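Local coordinates for protein dihydropteroate synthase (Anaplasma phagocytophilum, PDB 6UCZ) that probably catalyses the condensation of 6-hydroxymethyl-7,8-dihydropterin pyrophosphate with p-aminobenzoate to give dihydropteroate in folate synthesis, at residues 87-92 with 115-120; 152-157 with 200-205; 231-236 with 269-274. One frame throughout, in Å; residues are numbered along the deposited sequence.

Interaction 1 of 3, residues 87-92 with 115-120; sequences EEEWSR and TRNAKT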
loop_
_atom_site.group_PDB
_atom_site.type_symbol
_atom_site.label_atom_id
_atom_site.label_comp_id
_atom_site.label_asym_id
_atom_site.label_seq_id
_atom_site.Cartn_x
_atom_site.Cartn_y
_atom_site.Cartn_z
ATOM N N GLU A 87 -19.210 6.215 -5.144
ATOM C CA GLU A 87 -19.884 7.350 -4.519
ATOM C C GLU A 87 -19.949 7.189 -3.004
ATOM O O GLU A 87 -19.715 8.147 -2.255
ATOM C CB GLU A 87 -21.292 7.527 -5.091
ATOM C CG GLU A 87 -21.356 8.007 -6.540
ATOM C CD GLU A 87 -21.289 6.873 -7.550
ATOM O OE1 GLU A 87 -21.109 5.708 -7.139
ATOM O OE2 GLU A 87 -21.457 7.141 -8.760
ATOM N N GLU A 88 -20.312 5.996 -2.532
ATOM C CA GLU A 88 -20.276 5.737 -1.098
ATOM C C GLU A 88 -18.859 5.877 -0.563
ATOM O O GLU A 88 -18.645 6.440 0.517
ATOM C CB GLU A 88 -20.858 4.358 -0.812
ATOM C CG GLU A 88 -22.341 4.322 -1.104
ATOM C CD GLU A 88 -22.887 2.922 -1.278
ATOM O OE1 GLU A 88 -22.083 1.960 -1.266
ATOM O OE2 GLU A 88 -24.124 2.795 -1.446
ATOM N N GLU A 89 -17.877 5.373 -1.311
ATOM C CA GLU A 89 -16.486 5.511 -0.899
ATOM C C GLU A 89 -16.125 6.975 -0.687
ATOM O O GLU A 89 -15.541 7.343 0.339
ATOM C CB GLU A 89 -15.570 4.897 -1.955
ATOM C CG GLU A 89 -14.088 5.032 -1.640
ATOM C CD GLU A 89 -13.218 4.673 -2.831
ATOM O OE1 GLU A 89 -13.626 4.987 -3.967
ATOM O OE2 GLU A 89 -12.132 4.078 -2.639
ATOM N N TRP A 90 -16.504 7.834 -1.640
ATOM C CA TRP A 90 -16.125 9.240 -1.562
ATOM C C TRP A 90 -16.840 9.964 -0.429
ATOM O O TRP A 90 -16.248 10.836 0.213
ATOM C CB TRP A 90 -16.399 9.960 -2.890
ATOM C CG TRP A 90 -15.918 11.379 -2.815
ATOM C CD1 TRP A 90 -16.679 12.515 -2.903
ATOM C CD2 TRP A 90 -14.577 11.815 -2.534
ATOM N NE1 TRP A 90 -15.885 13.629 -2.736
ATOM C CE2 TRP A 90 -14.594 13.225 -2.505
ATOM C CE3 TRP A 90 -13.359 11.149 -2.334
ATOM C CZ2 TRP A 90 -13.443 13.981 -2.277
ATOM C CZ3 TRP A 90 -12.216 11.902 -2.104
ATOM C CH2 TRP A 90 -12.269 13.305 -2.077
ATOM N N SER A 91 -18.107 9.627 -0.163
ATOM C CA SER A 91 -18.807 10.286 0.938
ATOM C C SER A 91 -18.153 9.991 2.291
ATOM O O SER A 91 -18.243 10.814 3.208
ATOM C CB SER A 91 -20.291 9.900 0.944
ATOM O OG SER A 91 -20.491 8.582 1.409
ATOM N N ARG A 92 -17.484 8.842 2.439
ATOM C CA ARG A 92 -16.766 8.595 3.687
ATOM C C ARG A 92 -15.488 9.414 3.764
ATOM O O ARG A 92 -15.086 9.832 4.855
ATOM C CB ARG A 92 -16.408 7.115 3.853
ATOM C CG ARG A 92 -17.565 6.142 3.986
ATOM C CD ARG A 92 -17.027 4.713 3.899
ATOM N NE ARG A 92 -18.058 3.699 4.103
ATOM C CZ ARG A 92 -17.814 2.398 4.252
ATOM N NH1 ARG A 92 -18.819 1.553 4.440
ATOM N NH2 ARG A 92 -16.568 1.941 4.213
ATOM N N THR A 115 -7.331 3.600 -3.063
ATOM C CA THR A 115 -8.576 3.407 -3.789
ATOM C C THR A 115 -8.286 2.630 -5.060
ATOM O O THR A 115 -7.176 2.678 -5.598
ATOM C CB THR A 115 -9.253 4.743 -4.130
ATOM O OG1 THR A 115 -10.474 4.503 -4.830
ATOM C CG2 THR A 115 -8.350 5.596 -5.014
ATOM N N ARG A 116 -9.293 1.911 -5.534
ATOM C CA ARG A 116 -9.255 1.328 -6.863
ATOM C C ARG A 116 -9.999 2.167 -7.902
ATOM O O ARG A 116 -9.973 1.815 -9.083
ATOM C CB ARG A 116 -9.831 -0.090 -6.826
ATOM C CG ARG A 116 -11.347 -0.143 -6.776
ATOM C CD ARG A 116 -11.813 -1.564 -6.609
ATOM N NE ARG A 116 -11.528 -2.024 -5.255
ATOM C CZ ARG A 116 -12.088 -3.086 -4.685
ATOM N NH1 ARG A 116 -12.986 -3.806 -5.347
ATOM N NH2 ARG A 116 -11.750 -3.420 -3.444
ATOM N N ASN A 117 -10.632 3.275 -7.502
ATOM C CA ASN A 117 -11.518 4.064 -8.371
ATOM C C ASN A 117 -10.840 5.356 -8.812
ATOM O O ASN A 117 -10.445 6.171 -7.970
ATOM C CB ASN A 117 -12.824 4.402 -7.653
ATOM C CG ASN A 117 -13.635 3.175 -7.300
ATOM O OD1 ASN A 117 -13.847 2.310 -8.137
ATOM N ND2 ASN A 117 -14.097 3.095 -6.058
ATOM N N ALA A 118 -10.762 5.570 -10.130
ATOM C CA ALA A 118 -10.085 6.756 -10.651
ATOM C C ALA A 118 -10.758 8.048 -10.187
ATOM O O ALA A 118 -10.076 9.035 -9.894
ATOM C CB ALA A 118 -10.032 6.705 -12.179
ATOM N N LYS A 119 -12.092 8.063 -10.111
ATOM C CA LYS A 119 -12.792 9.272 -9.679
ATOM C C LYS A 119 -12.428 9.645 -8.251
ATOM O O LYS A 119 -12.237 10.825 -7.938
ATOM C CB LYS A 119 -14.303 9.080 -9.795
ATOM C CG LYS A 119 -15.127 10.327 -9.461
ATOM C CD LYS A 119 -14.634 11.585 -10.165
ATOM C CE LYS A 119 -15.195 11.707 -11.567
ATOM N NZ LYS A 119 -15.242 13.134 -12.005
ATOM N N THR A 120 -12.327 8.651 -7.370
ATOM C CA THR A 120 -11.918 8.941 -6.003
ATOM C C THR A 120 -10.495 9.480 -5.965
ATOM O O THR A 120 -10.214 10.455 -5.259
ATOM C CB THR A 120 -12.068 7.690 -5.140
ATOM O OG1 THR A 120 -13.467 7.445 -4.923
ATOM C CG2 THR A 120 -11.340 7.853 -3.800
HETATM O O HOH W 1 -11.505 1.568 -3.550
#
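Glu89, reaching out from helix 86-93, accepts hydrogen bonds from three side chains of residues 115-120: the hydroxyls of Thr115 and Thr120 and the amide of Asn117. Its CG is anti to the backbone N (chi1 178°) and the chain stays extended beyond it, which carries the carboxylate straight across to the turn that leads into helix 118-127. There the two oxygens divide the work. OE1 of Glu89 accepts from OG1 of Thr120 at 2.6 Å and from ND2 of Asn117 at 2.9 Å. These two donors approach from opposite faces of the carboxylate plane, well out of it, and the Asn117 bond is nearly straight, with OE1 lying in the plane of the amide. The amide and carboxylate planes are perpendicular. OE2 of Glu89 takes the hydroxyl OG1 of Thr115 on its syn side at 2.8 Å, together with a water that donates to it and accepts from the backbone N of Arg116.

The carboxylate is buried, and donors to both oxygens compensate it, which probably helps it to remain charged and holds its rotation. OG1 of Thr115 also accepts from the backbone N of Asn117 at 2.9 Å, an ST turn that shapes the chain just before the helix. Beside this polar cluster Trp90 adds a lighter apolar touch: CE3 of Trp90 lies 4.1 Å from the methyl CG2 of Thr120, the two side chains crossing at a slant.

Further along helix 118-127 the indole packs on Leu123 and Leu127, while Gln86 gives Thr120 OG1 another hydrogen-bonding partner. The contact thus ties helix 86-93 to the start of helix 118-127 and to Thr115, at the junction of strand 110-115 and the turn before that helix, where its backbone pairs with Asn133.

Interaction 2 of 3, residues 152-157 with 200-205; sequences AKIIIM and ERIILD. With PMM (pterin-6-yl-methyl-monophosphate), chain C.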
loop_
_atom_site.group_PDB
_atom_site.type_symbol
_atom_site.label_atom_id
_atom_site.label_comp_id
_atom_site.label_asym_id
_atom_site.label_seq_id
_atom_site.Cartn_x
_atom_site.Cartn_y
_atom_site.Cartn_z
ATOM N N ALA A 152 0.981 13.057 -9.842
ATOM C CA ALA A 152 1.061 12.343 -8.579
ATOM C C ALA A 152 1.978 11.129 -8.671
ATOM O O ALA A 152 2.202 10.555 -9.739
ATOM C CB ALA A 152 -0.328 11.866 -8.151
ATOM N N LYS A 153 2.509 10.735 -7.522
ATOM C CA LYS A 153 3.143 9.432 -7.422
ATOM C C LYS A 153 2.044 8.384 -7.310
ATOM O O LYS A 153 0.974 8.637 -6.739
ATOM C CB LYS A 153 4.070 9.375 -6.210
ATOM C CG LYS A 153 5.129 10.463 -6.215
ATOM C CD LYS A 153 5.931 10.487 -4.914
ATOM C CE LYS A 153 5.545 11.689 -4.054
ATOM N NZ LYS A 153 6.603 12.046 -3.061
ATOM N N ILE A 154 2.302 7.195 -7.847
ATOM C CA ILE A 154 1.277 6.158 -7.852
ATOM C C ILE A 154 1.864 4.804 -7.482
ATOM O O ILE A 154 2.880 4.381 -8.041
ATOM C CB ILE A 154 0.545 6.100 -9.210
ATOM C CG1 ILE A 154 -0.418 4.914 -9.244
ATOM C CG2 ILE A 154 1.529 6.073 -10.378
ATOM C CD1 ILE A 154 -1.547 5.104 -10.249
ATOM N N ILE A 155 1.224 4.126 -6.536
ATOM C CA ILE A 155 1.507 2.729 -6.228
ATOM C C ILE A 155 0.510 1.867 -6.990
ATOM O O ILE A 155 -0.701 2.119 -6.934
ATOM C CB ILE A 155 1.394 2.452 -4.720
ATOM C CG1 ILE A 155 2.250 3.439 -3.928
ATOM C CG2 ILE A 155 1.809 0.993 -4.403
ATOM C CD1 ILE A 155 1.874 3.494 -2.458
ATOM N N ILE A 156 1.007 0.861 -7.707
ATOM C CA ILE A 156 0.165 -0.162 -8.325
ATOM C C ILE A 156 0.448 -1.484 -7.623
ATOM O O ILE A 156 1.613 -1.884 -7.482
ATOM C CB ILE A 156 0.386 -0.256 -9.846
ATOM C CG1 ILE A 156 1.878 -0.348 -10.187
ATOM C CG2 ILE A 156 -0.263 0.945 -10.554
ATOM C CD1 ILE A 156 2.142 -0.579 -11.689
ATOM N N MET A 157 -0.612 -2.155 -7.170
ATOM C CA MET A 157 -0.511 -3.359 -6.347
ATOM C C MET A 157 -1.007 -4.583 -7.113
ATOM O O MET A 157 -2.080 -4.536 -7.725
ATOM C CB MET A 157 -1.345 -3.206 -5.075
ATOM C CG MET A 157 -1.077 -4.312 -4.054
ATOM S SD MET A 157 -2.416 -4.450 -2.873
ATOM C CE MET A 157 -3.679 -5.249 -3.894
ATOM N N GLU A 200 9.692 7.918 -12.935
ATOM C CA GLU A 200 10.129 8.054 -11.548
ATOM C C GLU A 200 8.977 8.069 -10.550
ATOM O O GLU A 200 9.197 7.785 -9.371
ATOM C CB GLU A 200 10.969 9.325 -11.376
ATOM C CG GLU A 200 12.285 9.314 -12.150
ATOM C CD GLU A 200 12.113 9.695 -13.605
ATOM O OE1 GLU A 200 11.499 10.746 -13.865
ATOM O OE2 GLU A 200 12.570 8.945 -14.489
ATOM N N ARG A 201 7.758 8.383 -10.979
ATOM C CA ARG A 201 6.650 8.484 -10.037
ATOM C C ARG A 201 5.902 7.173 -9.809
ATOM O O ARG A 201 4.906 7.176 -9.078
ATOM C CB ARG A 201 5.679 9.582 -10.474
ATOM C CG ARG A 201 6.268 10.971 -10.299
ATOM C CD ARG A 201 5.446 12.022 -10.963
ATOM N NE ARG A 201 6.045 13.346 -10.807
ATOM C CZ ARG A 201 5.835 14.364 -11.638
ATOM N NH1 ARG A 201 5.041 14.208 -12.687
ATOM N NH2 ARG A 201 6.420 15.540 -11.419
ATOM N N ILE A 202 6.346 6.061 -10.399
ATOM C CA ILE A 202 5.632 4.787 -10.315
ATOM C C ILE A 202 6.273 3.917 -9.238
ATOM O O ILE A 202 7.492 3.712 -9.243
ATOM C CB ILE A 202 5.636 4.059 -11.667
ATOM C CG1 ILE A 202 4.920 4.900 -12.726
ATOM C CG2 ILE A 202 4.975 2.688 -11.514
ATOM C CD1 ILE A 202 5.107 4.394 -14.147
ATOM N N ILE A 203 5.442 3.348 -8.358
ATOM C CA ILE A 203 5.878 2.491 -7.259
ATOM C C ILE A 203 5.182 1.139 -7.383
ATOM O O ILE A 203 3.978 1.078 -7.654
ATOM C CB ILE A 203 5.558 3.150 -5.899
ATOM C CG1 ILE A 203 6.203 4.541 -5.810
ATOM C CG2 ILE A 203 6.006 2.280 -4.753
ATOM C CD1 ILE A 203 5.501 5.484 -4.826
ATOM N N LEU A 204 5.930 0.051 -7.164
ATOM C CA LEU A 204 5.423 -1.306 -7.375
ATOM C C LEU A 204 5.203 -2.026 -6.051
ATOM O O LEU A 204 6.057 -1.981 -5.164
ATOM C CB LEU A 204 6.392 -2.128 -8.230
ATOM C CG LEU A 204 6.777 -1.527 -9.585
ATOM C CD1 LEU A 204 7.706 -2.451 -10.363
ATOM C CD2 LEU A 204 5.527 -1.189 -10.399
ATOM N N ASP A 205 4.073 -2.723 -5.938
ATOM C CA ASP A 205 3.701 -3.442 -4.715
ATOM C C ASP A 205 3.218 -4.833 -5.105
ATOM O O ASP A 205 2.291 -4.952 -5.938
ATOM C CB ASP A 205 2.627 -2.650 -3.955
ATOM C CG ASP A 205 2.233 -3.274 -2.624
ATOM O OD1 ASP A 205 2.243 -4.524 -2.467
ATOM O OD2 ASP A 205 1.869 -2.488 -1.719
HETATM N N5 PMM C . -3.240 -4.104 1.554
HETATM C C6 PMM C . -4.477 -3.698 1.862
HETATM C C7 PMM C . -4.980 -2.509 1.368
HETATM N N8 PMM C . -4.308 -1.689 0.553
HETATM N N1 PMM C . -2.374 -1.244 -0.572
HETATM C C2 PMM C . -1.143 -1.595 -0.925
HETATM N N2 PMM C . -0.439 -0.811 -1.749
HETATM N N3 PMM C . -0.543 -2.749 -0.498
HETATM C C4 PMM C . -1.126 -3.685 0.325
HETATM O O4 PMM C . -0.531 -4.713 0.644
HETATM C C4A PMM C . -2.501 -3.333 0.742
HETATM C C8A PMM C . -3.071 -2.103 0.252
HETATM C C9 PMM C . -5.285 -4.640 2.718
HETATM O O10 PMM C . -4.755 -4.635 4.060
HETATM P PA PMM C . -5.538 -3.951 5.300
HETATM O O1P PMM C . -4.731 -4.379 6.537
HETATM O O2P PMM C . -6.902 -4.620 5.406
HETATM O O3P PMM C . -5.612 -2.473 5.111
#
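Ile155 lies obliquely across Ile203, and two residues further along, on the same face, Met157 runs beside Asp205, pointing the same way; both pairs project from two adjacent parallel strands, 153-157 and 202-205. CG1 of Ile155 rests 3.9 Å from CB of Ile203. Its other branch, CG2, leans onto CB of Asp205 at 3.8 Å, so that this single isoleucine bridges two residues of the neighbouring strand. On the other face Ile156 and Leu204 also lie side by side: CD1 of Ile156 meets CD2 of Leu204 at 3.7 Å. That approach follows from chi1 of Ile156 (49°), which sets CG1 between the backbone N and the carbonyl carbon. Ile154 and Ile202 share this face, which is packed by helix 174-194.

The backbones are stitched in the alternating parallel pattern. N of Ile154 and N of Ile156 donate to O of Arg201 and O of Ile203, while N of Ile203 and N of Asp205 donate back to O of Ile154 and O of Ile156.

At the C-terminal ends of the strands the apolar face becomes a binding site. The carboxylate of Asp205, placed by a CG anti to the backbone N (chi1 -177°), receives two bonds on a single oxygen: OD2 accepts from N3 of the pterin at 2.7 Å and from its amino N2 at 2.9 Å. OD1 of Asp205 is held by the backbone N of Gly207. SD of Met157 lies 3.5 Å from N3 of the ligand, and CG of the same residue is beside the carboxylate. Hydrophobic pairing along the strands therefore gives way to an acid that reads the pterin's donor edge, a pairing that probably contributes to recognition of this heterocycle.

Interaction 3 of 3, residues 231-236 with 269-274; sequences GFPVCV and QVDFLR. With PMM (pterin-6-yl-methyl-monophosphate), chain C.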
loop_
_atom_site.group_PDB
_atom_site.type_symbol
_atom_site.label_atom_id
_atom_site.label_comp_id
_atom_site.label_asym_id
_atom_site.label_seq_id
_atom_site.Cartn_x
_atom_site.Cartn_y
_atom_site.Cartn_z
ATOM N N GLY A 231 14.261 -1.627 -10.822
ATOM C CA GLY A 231 14.670 -0.239 -10.811
ATOM C C GLY A 231 13.630 0.743 -10.319
ATOM O O GLY A 231 13.925 1.942 -10.249
ATOM N N PHE A 232 12.428 0.287 -10.003
ATOM C CA PHE A 232 11.354 1.090 -9.450
ATOM C C PHE A 232 11.325 0.980 -7.932
ATOM O O PHE A 232 11.642 -0.074 -7.375
ATOM C CB PHE A 232 10.000 0.633 -10.006
ATOM C CG PHE A 232 9.859 0.840 -11.482
ATOM C CD1 PHE A 232 10.327 -0.110 -12.371
ATOM C CD2 PHE A 232 9.263 1.988 -11.982
ATOM C CE1 PHE A 232 10.203 0.083 -13.734
ATOM C CE2 PHE A 232 9.142 2.190 -13.338
ATOM C CZ PHE A 232 9.609 1.237 -14.218
ATOM N N PRO A 233 10.916 2.043 -7.241
ATOM C CA PRO A 233 10.649 1.920 -5.804
ATOM C C PRO A 233 9.559 0.892 -5.548
ATOM O O PRO A 233 8.647 0.697 -6.362
ATOM C CB PRO A 233 10.199 3.325 -5.396
ATOM C CG PRO A 233 10.672 4.227 -6.511
ATOM C CD PRO A 233 10.637 3.397 -7.749
ATOM N N VAL A 234 9.670 0.230 -4.398
ATOM C CA VAL A 234 8.787 -0.862 -4.015
ATOM C C VAL A 234 8.064 -0.504 -2.725
ATOM O O VAL A 234 8.656 0.077 -1.810
ATOM C CB VAL A 234 9.590 -2.172 -3.866
ATOM C CG1 VAL A 234 8.764 -3.243 -3.179
ATOM C CG2 VAL A 234 10.059 -2.643 -5.241
ATOM N N CYS A 235 6.777 -0.830 -2.671
ATOM C CA CYS A 235 5.974 -0.757 -1.461
ATOM C C CYS A 235 5.569 -2.167 -1.042
ATOM O O CYS A 235 5.169 -2.983 -1.881
ATOM C CB CYS A 235 4.720 0.097 -1.684
ATOM S SG CYS A 235 3.584 0.180 -0.285
ATOM N N VAL A 236 5.656 -2.462 0.254
ATOM C CA VAL A 236 5.212 -3.757 0.756
ATOM C C VAL A 236 4.195 -3.543 1.869
ATOM O O VAL A 236 4.448 -2.787 2.815
ATOM C CB VAL A 236 6.390 -4.614 1.257
ATOM C CG1 VAL A 236 5.869 -5.876 1.952
ATOM C CG2 VAL A 236 7.301 -4.958 0.094
ATOM N N GLN A 269 16.159 -2.524 1.465
ATOM C CA GLN A 269 15.931 -1.210 0.851
ATOM C C GLN A 269 14.547 -1.083 0.224
ATOM O O GLN A 269 14.375 -0.356 -0.760
ATOM C CB GLN A 269 17.008 -0.864 -0.190
ATOM C CG GLN A 269 18.426 -0.864 0.363
ATOM C CD GLN A 269 18.561 0.010 1.599
ATOM O OE1 GLN A 269 18.940 -0.466 2.671
ATOM N NE2 GLN A 269 18.244 1.294 1.457
ATOM N N VAL A 270 13.549 -1.759 0.801
ATOM C CA VAL A 270 12.173 -1.548 0.369
ATOM C C VAL A 270 11.799 -0.100 0.650
ATOM O O VAL A 270 12.074 0.428 1.733
ATOM C CB VAL A 270 11.223 -2.535 1.064
ATOM C CG1 VAL A 270 9.766 -2.156 0.762
ATOM C CG2 VAL A 270 11.528 -3.963 0.598
ATOM N N ASP A 271 11.192 0.561 -0.340
ATOM C CA ASP A 271 11.078 2.015 -0.261
ATOM C C ASP A 271 9.911 2.463 0.605
ATOM O O ASP A 271 9.981 3.531 1.223
ATOM C CB ASP A 271 10.969 2.599 -1.668
ATOM C CG ASP A 271 12.094 2.128 -2.577
ATOM O OD1 ASP A 271 12.094 0.930 -2.941
ATOM O OD2 ASP A 271 12.971 2.948 -2.930
ATOM N N PHE A 272 8.849 1.664 0.684
ATOM C CA PHE A 272 7.676 2.022 1.470
ATOM C C PHE A 272 7.185 0.797 2.221
ATOM O O PHE A 272 7.039 -0.274 1.623
ATOM C CB PHE A 272 6.539 2.555 0.577
ATOM C CG PHE A 272 6.890 3.802 -0.193
ATOM C CD1 PHE A 272 7.487 3.725 -1.440
ATOM C CD2 PHE A 272 6.608 5.047 0.328
ATOM C CE1 PHE A 272 7.801 4.874 -2.144
ATOM C CE2 PHE A 272 6.918 6.199 -0.368
ATOM C CZ PHE A 272 7.520 6.114 -1.604
ATOM N N LEU A 273 6.860 0.968 3.503
ATOM C CA LEU A 273 6.214 -0.080 4.291
ATOM C C LEU A 273 4.852 0.425 4.741
ATOM O O LEU A 273 4.763 1.459 5.404
ATOM C CB LEU A 273 7.057 -0.472 5.508
ATOM C CG LEU A 273 8.423 -1.077 5.228
ATOM C CD1 LEU A 273 9.121 -1.426 6.548
ATOM C CD2 LEU A 273 8.250 -2.328 4.348
ATOM N N ARG A 274 3.796 -0.304 4.379
ATOM C CA ARG A 274 2.425 0.069 4.707
ATOM C C ARG A 274 2.020 -0.702 5.957
ATOM O O ARG A 274 1.873 -1.933 5.913
ATOM C CB ARG A 274 1.513 -0.227 3.512
ATOM C CG ARG A 274 0.088 0.245 3.661
ATOM C CD ARG A 274 -0.782 -0.132 2.422
ATOM N NE ARG A 274 -2.157 0.305 2.644
ATOM C CZ ARG A 274 -3.073 -0.400 3.305
ATOM N NH1 ARG A 274 -2.772 -1.601 3.791
ATOM N NH2 ARG A 274 -4.289 0.094 3.481
HETATM N N5 PMM C . -3.240 -4.104 1.554
HETATM C C6 PMM C . -4.477 -3.698 1.862
HETATM C C7 PMM C . -4.980 -2.509 1.368
HETATM N N8 PMM C . -4.308 -1.689 0.553
HETATM N N1 PMM C . -2.374 -1.244 -0.572
HETATM C C2 PMM C . -1.143 -1.595 -0.925
HETATM N N2 PMM C . -0.439 -0.811 -1.749
HETATM N N3 PMM C . -0.543 -2.749 -0.498
HETATM C C4 PMM C . -1.126 -3.685 0.325
HETATM O O4 PMM C . -0.531 -4.713 0.644
HETATM C C4A PMM C . -2.501 -3.333 0.742
HETATM C C8A PMM C . -3.071 -2.103 0.252
HETATM C C9 PMM C . -5.285 -4.640 2.718
HETATM O O10 PMM C . -4.755 -4.635 4.060
HETATM P PA PMM C . -5.538 -3.951 5.300
HETATM O O1P PMM C . -4.731 -4.379 6.537
HETATM O O2P PMM C . -6.902 -4.620 5.406
HETATM O O3P PMM C . -5.612 -2.473 5.111
#
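A beta-alpha-beta unit, strand 235-236, helix 255-267 and strand 272-275, brings residues 231-236 alongside 269-274 and carries an arginine of the pterin pocket. The parallel pairing joins Cys235 to Phe272 and Val236 to Leu273. Before the strands align, Asp271 turns its side chain back: OD1 takes the backbone N of Val234 at 2.9 Å, from well above the carboxylate plane, and CG lies 3.6 Å from CB of Pro233. The same OD1 forms a salt bridge with Lys228. O of Val234 receives N of Phe272, N of Val236 donates to O of Phe272, and N of Arg274 closes the ladder on O of Val236 with an almost straight bond.

Side chains follow the two faces. CB of Cys235 sits 3.8 Å from CB of Phe272, whose ring presents an edge to CB of Pro233; elsewhere the side chains of Val236 and Val270 cross at about a right angle, CG2 of Val236 lying 3.8 Å from CG1 of Val270. Arg274 reaches the ligand through a chain extended from CG to NE, its CG anti to the backbone N (chi1 -174°). One guanidinium face lies over the pterin, whose N8 is 3.3 Å above the centre of the guanidinium plane, while NH1 bonds to phosphate oxygen O3P at 3.3 Å. Salt bridges from NE to Asp71 and from NH2 to Asp114 probably help to fix the group's orientation.

Around this pair, helices 224-228 and 255-267 pack on Val236 and Val270, strand 202-205 flanks Cys235 and Phe272, and the backbone of Leu273 bonds to strand 31-37.

Overall arrangement
Interactions 2 and 3 are neighbours, their centres about 9 Å apart, and they meet directly: O of Leu204 probably bonds N of Cys235 at 2.8 Å, and N of Leu204 probably bonds O of Pro233 at 2.9 Å. This contact between strands 202-205 and 235-236 joins the two ends of the strand order, as in the closed TIM barrel of this family. Both touch the bound pterin-6-yl-methyl-monophosphate, interaction 2 through the ring's N2 and N3, interaction 3 through ring face and phosphate. Interaction 1 joins two helices outside the barrel, its centre about 19 Å from that of interaction 2 and about 25 Å from that of interaction 3; its Thr115 side chain is about 9 Å from the ligand.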